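Local atomic coordinates of phosphoribosylaminoimidazole carboxylase, ATPase subunit (Thermus thermophilus, PDB entry 3AW8), a protein that probably catalyses the ATP-dependent carboxylation of 5-aminoimidazole ribonucleotide with bicarbonate to N5-carboxyaminoimidazole ribonucleotide, a step of purine biosynthesis. Residues P296-E308 against G333-L346. Sequence-based numbering, arbitrary orientation.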
# COMPACT_ATOMS: atom_id res chain seq x y z
N PRO A 296 -4.55 6.42 14.70
CA PRO A 296 -3.32 6.91 14.08
C PRO A 296 -2.07 6.16 14.51
O PRO A 296 -2.00 5.64 15.63
CB PRO A 296 -3.28 8.37 14.51
CG PRO A 296 -3.90 8.32 15.86
CD PRO A 296 -5.08 7.40 15.66
N ARG A 297 -1.09 6.09 13.61
CA ARG A 297 0.18 5.44 13.90
C ARG A 297 1.16 6.59 14.09
O ARG A 297 1.71 7.12 13.12
CB ARG A 297 0.64 4.58 12.72
CG ARG A 297 -0.16 3.31 12.49
CD ARG A 297 0.32 2.62 11.22
NE ARG A 297 -0.47 1.45 10.86
CZ ARG A 297 -0.46 0.89 9.65
NH1 ARG A 297 -1.20 -0.18 9.40
NH2 ARG A 297 0.30 1.41 8.68
N GLY A 298 1.36 6.98 15.35
CA GLY A 298 2.27 8.06 15.63
C GLY A 298 1.79 9.40 15.11
O GLY A 298 0.63 9.76 15.31
N GLN A 299 2.67 10.12 14.44
CA GLN A 299 2.35 11.44 13.89
C GLN A 299 2.75 11.57 12.43
O GLN A 299 3.80 11.09 12.01
CB GLN A 299 3.07 12.52 14.68
CG GLN A 299 2.44 12.90 15.98
CD GLN A 299 3.29 13.90 16.71
OE1 GLN A 299 4.39 13.57 17.17
NE2 GLN A 299 2.82 15.14 16.81
N SER A 300 1.92 12.25 11.66
CA SER A 300 2.20 12.41 10.25
C SER A 300 2.17 13.84 9.78
O SER A 300 1.48 14.69 10.35
CB SER A 300 1.20 11.60 9.43
OG SER A 300 1.26 10.24 9.78
N ALA A 301 2.93 14.10 8.72
CA ALA A 301 2.99 15.40 8.09
C ALA A 301 2.84 15.06 6.62
O ALA A 301 3.62 14.28 6.06
CB ALA A 301 4.34 16.06 8.35
N MET A 302 1.82 15.63 6.00
CA MET A 302 1.52 15.39 4.60
C MET A 302 1.95 16.62 3.80
O MET A 302 1.38 17.70 3.99
CB MET A 302 0.01 15.15 4.46
CG MET A 302 -0.48 14.48 3.17
SD MET A 302 -0.39 15.51 1.70
CE MET A 302 -1.40 16.93 2.20
N VAL A 303 2.95 16.50 2.94
CA VAL A 303 3.34 17.67 2.16
C VAL A 303 3.07 17.42 0.68
O VAL A 303 3.59 16.47 0.08
CB VAL A 303 4.86 18.10 2.39
CG1 VAL A 303 5.27 17.83 3.82
CG2 VAL A 303 5.80 17.39 1.43
N ASN A 304 2.23 18.26 0.09
CA ASN A 304 1.90 18.13 -1.32
C ASN A 304 3.06 18.50 -2.22
O ASN A 304 3.89 19.33 -1.87
CB ASN A 304 0.71 19.02 -1.70
CG ASN A 304 -0.63 18.35 -1.45
OD1 ASN A 304 -0.71 17.13 -1.32
ND2 ASN A 304 -1.69 19.15 -1.42
N LEU A 305 3.10 17.86 -3.38
CA LEU A 305 4.11 18.11 -4.40
C LEU A 305 3.35 18.84 -5.51
O LEU A 305 2.62 18.22 -6.29
CB LEU A 305 4.69 16.79 -4.91
CG LEU A 305 6.03 16.27 -4.35
CD1 LEU A 305 6.44 17.00 -3.08
CD2 LEU A 305 5.92 14.78 -4.11
N ILE A 306 3.51 20.15 -5.57
CA ILE A 306 2.82 20.98 -6.56
C ILE A 306 3.75 21.45 -7.68
O ILE A 306 4.81 22.00 -7.42
CB ILE A 306 2.20 22.23 -5.89
CG1 ILE A 306 1.35 21.82 -4.68
CG2 ILE A 306 1.35 23.00 -6.90
CD1 ILE A 306 0.18 20.93 -5.03
N GLY A 307 3.33 21.22 -8.91
CA GLY A 307 4.07 21.63 -10.09
C GLY A 307 5.57 21.42 -10.19
O GLY A 307 6.23 22.10 -10.98
N GLU A 308 6.13 20.49 -9.43
CA GLU A 308 7.57 20.25 -9.47
C GLU A 308 7.84 18.81 -9.05
O GLU A 308 7.05 18.21 -8.32
CB GLU A 308 8.28 21.21 -8.52
CG GLU A 308 8.22 20.75 -7.06
CD GLU A 308 8.49 21.86 -6.05
OE1 GLU A 308 9.52 22.56 -6.16
OE2 GLU A 308 7.66 22.02 -5.12
N GLY A 333 1.33 24.56 -10.86
CA GLY A 333 0.21 24.41 -9.95
C GLY A 333 -0.50 23.06 -9.93
O GLY A 333 -1.52 22.90 -9.25
N ARG A 334 0.04 22.08 -10.65
CA ARG A 334 -0.57 20.76 -10.71
C ARG A 334 -0.14 19.84 -9.58
O ARG A 334 1.03 19.81 -9.21
CB ARG A 334 -0.24 20.11 -12.06
CG ARG A 334 -1.00 18.84 -12.33
CD ARG A 334 -0.77 18.31 -13.73
NE ARG A 334 -1.84 17.40 -14.12
CZ ARG A 334 -1.80 16.56 -15.15
NH1 ARG A 334 -2.84 15.78 -15.42
NH2 ARG A 334 -0.71 16.50 -15.92
N LYS A 335 -1.08 19.10 -9.01
CA LYS A 335 -0.75 18.16 -7.95
C LYS A 335 -0.13 16.95 -8.64
O LYS A 335 -0.81 16.24 -9.39
CB LYS A 335 -2.00 17.74 -7.17
CG LYS A 335 -2.64 18.90 -6.46
CD LYS A 335 -3.71 18.46 -5.49
CE LYS A 335 -4.27 19.66 -4.76
NZ LYS A 335 -5.46 19.30 -3.93
N VAL A 336 1.16 16.72 -8.39
CA VAL A 336 1.86 15.62 -9.03
C VAL A 336 2.32 14.54 -8.07
O VAL A 336 2.91 13.55 -8.49
CB VAL A 336 3.07 16.13 -9.84
CG1 VAL A 336 2.58 16.83 -11.08
CG2 VAL A 336 3.89 17.08 -9.01
N GLY A 337 2.04 14.72 -6.79
CA GLY A 337 2.41 13.72 -5.81
C GLY A 337 2.30 14.27 -4.42
O GLY A 337 1.76 15.35 -4.20
N HIS A 338 2.80 13.52 -3.45
CA HIS A 338 2.82 13.98 -2.08
C HIS A 338 3.83 13.13 -1.29
O HIS A 338 4.30 12.10 -1.78
CB HIS A 338 1.41 13.92 -1.45
CG HIS A 338 0.98 12.55 -1.03
ND1 HIS A 338 0.26 11.71 -1.86
CD2 HIS A 338 1.14 11.88 0.13
CE1 HIS A 338 0.00 10.58 -1.22
NE2 HIS A 338 0.52 10.66 -0.01
N ILE A 339 4.17 13.59 -0.09
CA ILE A 339 5.11 12.88 0.76
C ILE A 339 4.55 12.80 2.16
O ILE A 339 4.23 13.82 2.76
CB ILE A 339 6.46 13.63 0.86
CG1 ILE A 339 7.09 13.78 -0.53
CG2 ILE A 339 7.39 12.90 1.81
CD1 ILE A 339 8.30 14.67 -0.52
N THR A 340 4.44 11.60 2.70
CA THR A 340 3.96 11.47 4.06
C THR A 340 5.09 11.06 4.97
O THR A 340 5.74 10.04 4.76
CB THR A 340 2.83 10.45 4.19
OG1 THR A 340 1.64 10.99 3.58
CG2 THR A 340 2.55 10.15 5.66
N LEU A 341 5.33 11.90 5.97
CA LEU A 341 6.38 11.67 6.96
C LEU A 341 5.69 11.17 8.21
O LEU A 341 4.88 11.88 8.81
CB LEU A 341 7.10 12.99 7.25
CG LEU A 341 8.25 13.00 8.27
CD1 LEU A 341 9.35 12.04 7.86
CD2 LEU A 341 8.78 14.42 8.38
N ARG A 342 6.00 9.94 8.60
CA ARG A 342 5.40 9.36 9.79
C ARG A 342 6.46 9.01 10.82
O ARG A 342 7.21 8.05 10.65
CB ARG A 342 4.61 8.11 9.41
CG ARG A 342 3.66 7.63 10.48
CD ARG A 342 3.38 6.16 10.31
NE ARG A 342 4.58 5.38 10.56
CZ ARG A 342 5.18 5.30 11.75
NH1 ARG A 342 4.69 5.94 12.80
NH2 ARG A 342 6.29 4.57 11.89
N ARG A 343 6.53 9.81 11.88
CA ARG A 343 7.49 9.57 12.96
C ARG A 343 6.67 9.24 14.20
O ARG A 343 5.44 9.31 14.18
CB ARG A 343 8.35 10.81 13.20
CG ARG A 343 9.14 11.30 11.99
CD ARG A 343 9.84 10.16 11.27
NE ARG A 343 10.51 9.27 12.20
CZ ARG A 343 10.94 8.04 11.90
NH1 ARG A 343 10.78 7.55 10.68
NH2 ARG A 343 11.52 7.30 12.83
N ASP A 344 7.34 8.88 15.30
CA ASP A 344 6.61 8.55 16.52
C ASP A 344 6.79 9.56 17.65
O ASP A 344 6.44 9.28 18.79
CB ASP A 344 6.98 7.15 17.01
CG ASP A 344 6.67 6.08 15.98
OD1 ASP A 344 7.40 5.99 14.97
OD2 ASP A 344 5.69 5.32 16.18
N GLY A 345 7.33 10.72 17.31
CA GLY A 345 7.55 11.77 18.29
C GLY A 345 7.55 13.11 17.59
O GLY A 345 8.22 13.27 16.57
N LEU A 346 6.83 14.08 18.14
CA LEU A 346 6.74 15.40 17.53
C LEU A 346 8.10 16.00 17.18
O LEU A 346 8.24 16.69 16.17
CB LEU A 346 5.95 16.36 18.43
CG LEU A 346 5.48 17.66 17.76
CD1 LEU A 346 4.32 18.25 18.56
CD2 LEU A 346 6.64 18.64 17.64
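Paired backbone hydrogen bonds join Gln299 to Arg343, Ala301 to Leu341 and Val303 to Ile339, making 299-306 and 335-343 antiparallel neighbours; Gln299 N reaches Arg343 O at 2.9 Å. Opposite Leu305 the ladder is interrupted by a classic beta bulge, where Val336 N bonds to Leu305 O (3.0 Å) while Gly337 O accepts from Leu305 N. Beyond it, Gly307 N donates to Arg334 O. At the other end the Arg342 chain bends at chi3 (66°), so that NH1 donates a hydrogen bond to Arg297 O (3.2 Å) from above its carbonyl plane, the oxygen lying near the guanidinium plane; its NH2 forms a salt bridge to Glu275 of the second subunit, tying this end of the strand pair across the subunit interface. On the face with Ser300 and Thr340, Met302 SD sits obliquely 4.8 Å from the His338 ring centroid, and His338 ND1 bonds to Tyr326. Ile306 CD1 lies alongside Lys335 CG at 3.8 Å. On the other face, Val303 CG2 packs on Ile339 CB (3.9 Å), and both methyls of Leu305 reach the Ile339 side chain. Helix 346-357 packs here, Leu349 and Leu353 against Ala301 and Leu356 against Ile339, while strands 207-213 and 321-325 flank the pair in the large antiparallel sheet, which also holds ATP-grasp strands.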